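Local coordinates for nuclear and cytoplasmic polyadenylated RNA-binding protein PUB1 (Saccharomyces cerevisiae, PDB 3MD1), which binds polyadenylated RNA through RRM domains, with a preference for poly(U), and also binds T-rich single-stranded DNA, at residues N3-D8 with R43-V48; N58-M63 with L73-A78. All blocks are in the same frame, centred on the assembly; numbering follows the deposited sequence.

Contact 1: residues N3-D8 with R43-V48; sequences NLFVGD and RGYGFV
The backbone N of L4 gives its hydrogen to V48 O at 2.8 Å in a nearly straight bond. V48 N returns one to L4 O at 2.9 Å. V6 and G46 form a second mutual pair, the bond from V6 N being the straighter. Strands 3-7 and 45-48 are thus antiparallel neighbours, with F5 opposite F47 in a non-hydrogen-bonded pair.

F5, Y45 and F47 share one face of the sheet and form an aromatic cluster. The F5 ring touches both of the others. With CG anti to the backbone N (chi1 176°), it leans along its own strand toward G7, which brings CE2 and CZ onto Y45. F5 CE2 comes 3.3 Å from Y45 CD2, with the two ring planes 32° apart. F5 turns its edge toward the face of F47 in an offset edge-to-face pair, with planes at 79°. F5 CD2 is 3.9 Å from F47 CE1. An alanine in place of F5 would probably open a gap beside Y45 and F47 and leave both rings without their shared aromatic partner.

L4, V6 and V48 point to the other face. V6 CG2 meets V48 CG2 at 4.0 Å, and F22 of helix 15-22 packs on both valines.

The segments lie on the two central strands of the sheet of this second RRM domain of PUB1. In this family these strands carry the RNP2 and RNP1 motifs. Aromatic residues on this face commonly stack on bases in RRMs. The F5, Y45 and F47 cluster is consistent with an RNA-binding surface, while the aliphatic face belongs to the core.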
loop_
_atom_site.group_PDB
_atom_site.type_symbol
_atom_site.label_atom_id
_atom_site.label_comp_id
_atom_site.label_asym_id
_atom_site.label_seq_id
_atom_site.Cartn_x
_atom_site.Cartn_y
_atom_site.Cartn_z
ATOM N N ASN A 3 -5.979 5.807 -5.713
ATOM C CA ASN A 3 -5.566 4.594 -5.021
ATOM C C ASN A 3 -4.194 4.115 -5.443
ATOM O O ASN A 3 -3.906 3.994 -6.637
ATOM C CB ASN A 3 -6.581 3.480 -5.300
ATOM C CG ASN A 3 -7.992 3.877 -4.936
ATOM O OD1 ASN A 3 -8.895 3.894 -5.782
ATOM N ND2 ASN A 3 -8.193 4.209 -3.686
ATOM N N LEU A 4 -3.375 3.821 -4.439
ATOM C CA LEU A 4 -2.049 3.256 -4.647
ATOM C C LEU A 4 -2.022 1.752 -4.409
ATOM O O LEU A 4 -2.566 1.258 -3.402
ATOM C CB LEU A 4 -1.056 3.918 -3.712
ATOM C CG LEU A 4 -0.923 5.436 -3.803
ATOM C CD1 LEU A 4 0.092 5.885 -2.775
ATOM C CD2 LEU A 4 -0.512 5.873 -5.202
ATOM N N PHE A 5 -1.367 1.038 -5.326
ATOM C CA PHE A 5 -0.967 -0.348 -5.126
ATOM C C PHE A 5 0.394 -0.354 -4.454
ATOM O O PHE A 5 1.345 0.229 -4.977
ATOM C CB PHE A 5 -0.886 -1.084 -6.462
ATOM C CG PHE A 5 -0.378 -2.499 -6.347
ATOM C CD1 PHE A 5 0.992 -2.790 -6.361
ATOM C CD2 PHE A 5 -1.278 -3.549 -6.252
ATOM C CE1 PHE A 5 1.443 -4.100 -6.266
ATOM C CE2 PHE A 5 -0.824 -4.869 -6.175
ATOM C CZ PHE A 5 0.534 -5.142 -6.174
ATOM N N VAL A 6 0.496 -1.034 -3.313
ATOM C CA VAL A 6 1.738 -1.062 -2.545
ATOM C C VAL A 6 2.248 -2.500 -2.503
ATOM O O VAL A 6 1.674 -3.365 -1.798
ATOM C CB VAL A 6 1.550 -0.478 -1.115
ATOM C CG1 VAL A 6 2.854 -0.514 -0.336
ATOM C CG2 VAL A 6 1.015 0.944 -1.174
ATOM N N GLY A 7 3.288 -2.756 -3.289
ATOM C CA GLY A 7 3.884 -4.087 -3.391
ATOM C C GLY A 7 5.155 -4.339 -2.593
ATOM O O GLY A 7 5.732 -3.420 -1.989
ATOM N N ASP A 8 5.613 -5.589 -2.656
ATOM C CA ASP A 8 6.825 -6.033 -1.971
ATOM C C ASP A 8 6.701 -5.889 -0.467
ATOM O O ASP A 8 7.642 -5.462 0.199
ATOM C CB ASP A 8 8.063 -5.277 -2.480
ATOM C CG ASP A 8 9.352 -5.891 -1.995
ATOM O OD1 ASP A 8 9.440 -7.141 -1.952
ATOM O OD2 ASP A 8 10.288 -5.115 -1.669
ATOM N N ARG A 43 -0.734 -11.782 0.575
ATOM C CA ARG A 43 -0.266 -11.834 -0.800
ATOM C C ARG A 43 0.939 -10.930 -1.013
ATOM O O ARG A 43 1.449 -10.837 -2.143
ATOM C CB ARG A 43 -1.382 -11.444 -1.759
ATOM C CG ARG A 43 -2.526 -12.429 -1.784
ATOM C CD ARG A 43 -3.304 -12.314 -3.069
ATOM N NE ARG A 43 -4.402 -13.257 -3.107
ATOM C CZ ARG A 43 -4.340 -14.473 -3.643
ATOM N NH1 ARG A 43 -3.210 -14.901 -4.204
ATOM N NH2 ARG A 43 -5.413 -15.259 -3.622
ATOM N N GLY A 44 1.395 -10.253 0.044
ATOM C CA GLY A 44 2.617 -9.422 -0.052
ATOM C C GLY A 44 2.387 -8.120 -0.785
ATOM O O GLY A 44 3.334 -7.475 -1.261
ATOM N N TYR A 45 1.130 -7.711 -0.880
ATOM C CA TYR A 45 0.809 -6.391 -1.408
ATOM C C TYR A 45 -0.472 -5.898 -0.797
ATOM O O TYR A 45 -1.195 -6.661 -0.159
ATOM C CB TYR A 45 0.752 -6.366 -2.949
ATOM C CG TYR A 45 -0.224 -7.332 -3.586
ATOM C CD1 TYR A 45 0.220 -8.545 -4.106
ATOM C CD2 TYR A 45 -1.564 -7.011 -3.713
ATOM C CE1 TYR A 45 -0.641 -9.430 -4.712
ATOM C CE2 TYR A 45 -2.460 -7.903 -4.342
ATOM C CZ TYR A 45 -1.983 -9.104 -4.832
ATOM O OH TYR A 45 -2.832 -9.995 -5.443
ATOM N N GLY A 46 -0.725 -4.609 -0.981
ATOM C CA GLY A 46 -1.876 -3.968 -0.376
ATOM C C GLY A 46 -2.260 -2.720 -1.147
ATOM O O GLY A 46 -1.645 -2.391 -2.154
ATOM N N PHE A 47 -3.266 -2.019 -0.649
ATOM C CA PHE A 47 -3.740 -0.777 -1.249
ATOM C C PHE A 47 -3.837 0.334 -0.216
ATOM O O PHE A 47 -4.162 0.074 0.954
ATOM C CB PHE A 47 -5.137 -0.971 -1.852
ATOM C CG PHE A 47 -5.184 -1.948 -2.973
ATOM C CD1 PHE A 47 -4.826 -1.566 -4.257
ATOM C CD2 PHE A 47 -5.607 -3.255 -2.747
ATOM C CE1 PHE A 47 -4.867 -2.482 -5.311
ATOM C CE2 PHE A 47 -5.648 -4.172 -3.784
ATOM C CZ PHE A 47 -5.277 -3.786 -5.070
ATOM N N VAL A 48 -3.590 1.570 -0.665
ATOM C CA VAL A 48 -3.784 2.790 0.137
ATOM C C VAL A 48 -4.602 3.811 -0.679
ATOM O O VAL A 48 -4.276 4.083 -1.836
ATOM C CB VAL A 48 -2.435 3.395 0.590
ATOM C CG1 VAL A 48 -2.686 4.655 1.415
ATOM C CG2 VAL A 48 -1.665 2.386 1.429
#

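Contact 2: residues N58-M63 with L73-A78; sequences NAMDSM and LRINWA
Helix 58-63 runs nearly antiparallel to strand 74-77, at 161°, and their axes approach to 8.5 Å. The closest CA atoms are those of M60 and I75, 6.2 Å apart. No hydrogen bond joins the segments, so side-chain packing carries the contact.

M60 reaches along the strand. Its CG lies 3.7 Å from I75 CG2, and its sulfur passes over the backbone at N76 CA. A bend at chi3 (47°) brings the terminal methyl over one face of the W77 indole. M60 CE is 3.7 Å from the centroid of the five-membered ring of W77, a CH-pi contact. The sulfur, 4.9 Å from that centroid, adds a Met-aromatic contact. The methyl is offset toward the rim.

One turn on, M63 CB sits 3.6 Å from I75 CD1. M63 CE meets L73 CD1 at 3.9 Å, the two side chains lying side by side and pointing the same way. I75 therefore touches both methionines, with CG2 on M60 and CD1 on M63.

The contact packs the domain's second helix, 53-63, on strand 71-77, beside central strand 2-7. L4 touches M60 and V6 touches L73. F25 packs on M63, and Q53, A56 and Q57 of helix 53-63 also touch W77.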
loop_
_atom_site.group_PDB
_atom_site.type_symbol
_atom_site.label_atom_id
_atom_site.label_comp_id
_atom_site.label_asym_id
_atom_site.label_seq_id
_atom_site.Cartn_x
_atom_site.Cartn_y
_atom_site.Cartn_z
ATOM N N ASN A 58 2.021 12.344 -4.435
ATOM C CA ASN A 58 3.113 12.720 -3.537
ATOM C C ASN A 58 3.444 11.646 -2.496
ATOM O O ASN A 58 4.608 11.449 -2.167
ATOM C CB ASN A 58 2.817 14.044 -2.841
ATOM C CG ASN A 58 2.795 15.218 -3.802
ATOM O OD1 ASN A 58 3.462 15.210 -4.840
ATOM N ND2 ASN A 58 2.041 16.254 -3.437
ATOM N N ALA A 59 2.425 10.959 -1.984
ATOM C CA ALA A 59 2.658 9.905 -0.997
ATOM C C ALA A 59 3.419 8.758 -1.648
ATOM O O ALA A 59 4.369 8.207 -1.082
ATOM C CB ALA A 59 1.359 9.427 -0.416
ATOM N N MET A 60 2.996 8.402 -2.855
ATOM C CA MET A 60 3.709 7.406 -3.643
ATOM C C MET A 60 5.178 7.785 -3.799
ATOM O O MET A 60 6.065 6.970 -3.562
ATOM C CB MET A 60 3.060 7.246 -5.013
ATOM C CG MET A 60 3.908 6.468 -6.000
ATOM S SD MET A 60 3.002 5.779 -7.407
ATOM C CE MET A 60 1.993 7.180 -7.935
ATOM N N ASP A 61 5.433 9.026 -4.211
ATOM C CA ASP A 61 6.800 9.428 -4.519
ATOM C C ASP A 61 7.644 9.510 -3.248
ATOM O O ASP A 61 8.802 9.106 -3.222
ATOM C CB ASP A 61 6.824 10.735 -5.344
ATOM C CG ASP A 61 6.208 10.550 -6.736
ATOM O OD1 ASP A 61 6.300 9.426 -7.293
ATOM O OD2 ASP A 61 5.620 11.522 -7.280
ATOM N N SER A 62 7.014 9.975 -2.184
ATOM C CA SER A 62 7.641 10.061 -0.881
ATOM C C SER A 62 8.083 8.705 -0.325
ATOM O O SER A 62 9.154 8.593 0.272
ATOM C CB SER A 62 6.634 10.698 0.074
ATOM O OG SER A 62 7.272 11.303 1.151
ATOM N N MET A 63 7.259 7.683 -0.537
ATOM C CA MET A 63 7.468 6.341 0.018
ATOM C C MET A 63 8.094 5.327 -0.939
ATOM O O MET A 63 8.426 4.211 -0.533
ATOM C CB MET A 63 6.142 5.777 0.565
ATOM C CG MET A 63 5.560 6.594 1.711
ATOM S SD MET A 63 6.601 6.597 3.193
ATOM C CE MET A 63 6.008 5.092 3.978
ATOM N N LEU A 73 9.324 -0.673 -0.370
ATOM C CA LEU A 73 7.980 -0.514 -0.901
ATOM C C LEU A 73 8.036 -0.318 -2.406
ATOM O O LEU A 73 8.817 0.503 -2.905
ATOM C CB LEU A 73 7.295 0.694 -0.253
ATOM C CG LEU A 73 7.024 0.559 1.252
ATOM C CD1 LEU A 73 6.821 1.940 1.865
ATOM C CD2 LEU A 73 5.828 -0.355 1.532
ATOM N N ARG A 74 7.196 -1.058 -3.123
ATOM C CA ARG A 74 7.120 -0.957 -4.584
ATOM C C ARG A 74 5.747 -0.444 -4.944
ATOM O O ARG A 74 4.775 -1.194 -4.915
ATOM C CB ARG A 74 7.362 -2.321 -5.242
ATOM C CG ARG A 74 8.692 -2.926 -4.921
ATOM C CD ARG A 74 9.825 -2.053 -5.370
ATOM N NE ARG A 74 11.111 -2.677 -5.061
ATOM C CZ ARG A 74 12.260 -2.018 -4.918
ATOM N NH1 ARG A 74 12.307 -0.694 -5.031
ATOM N NH2 ARG A 74 13.373 -2.692 -4.639
ATOM N N ILE A 75 5.662 0.826 -5.289
ATOM C CA ILE A 75 4.388 1.514 -5.320
ATOM C C ILE A 75 4.021 1.963 -6.728
ATOM O O ILE A 75 4.871 2.473 -7.465
ATOM C CB ILE A 75 4.403 2.733 -4.336
ATOM C CG1 ILE A 75 4.877 2.303 -2.943
ATOM C CG2 ILE A 75 3.015 3.343 -4.229
ATOM C CD1 ILE A 75 5.127 3.477 -1.985
ATOM N N ASN A 76 2.761 1.757 -7.101
ATOM C CA ASN A 76 2.236 2.276 -8.362
ATOM C C ASN A 76 0.764 2.617 -8.234
ATOM O O ASN A 76 0.140 2.318 -7.217
ATOM C CB ASN A 76 2.492 1.301 -9.522
ATOM C CG ASN A 76 1.897 -0.072 -9.282
ATOM O OD1 ASN A 76 2.612 -1.017 -8.970
ATOM N ND2 ASN A 76 0.587 -0.191 -9.440
ATOM N N TRP A 77 0.219 3.277 -9.253
ATOM C CA TRP A 77 -1.218 3.511 -9.311
ATOM C C TRP A 77 -1.932 2.165 -9.349
ATOM O O TRP A 77 -1.533 1.265 -10.091
ATOM C CB TRP A 77 -1.576 4.341 -10.553
ATOM C CG TRP A 77 -1.141 5.763 -10.428
ATOM C CD1 TRP A 77 -0.149 6.386 -11.135
ATOM C CD2 TRP A 77 -1.674 6.747 -9.530
ATOM N NE1 TRP A 77 -0.033 7.695 -10.730
ATOM C CE2 TRP A 77 -0.956 7.946 -9.750
ATOM C CE3 TRP A 77 -2.686 6.732 -8.557
ATOM C CZ2 TRP A 77 -1.220 9.123 -9.035
ATOM C CZ3 TRP A 77 -2.955 7.905 -7.842
ATOM C CH2 TRP A 77 -2.217 9.083 -8.086
ATOM N N ALA A 78 -2.974 2.023 -8.538
ATOM C CA ALA A 78 -3.798 0.816 -8.584
ATOM C C ALA A 78 -4.354 0.609 -9.995
ATOM O O ALA A 78 -4.790 1.559 -10.658
ATOM C CB ALA A 78 -4.920 0.893 -7.566
#

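Contact 1 pairs two neighbouring strands near the centre of the chain, and contact 2 lays a helix on the same sheet. Strand 2-7 joins them, because its other edge bonds to strand 71-77: F5 N lies 2.7 Å from N76 O, a probable hydrogen bond. V6 and L73 also pack together. Contact 1 combines backbone bonds with an aromatic cluster on one face, partly exposed, and buried aliphatic groups on the other. Contact 2 has no polar bond across it. It uses methionine, leucine, isoleucine and tryptophan on the helix-covered side, buried at M60, I75 and L73 and more open at M63 and W77.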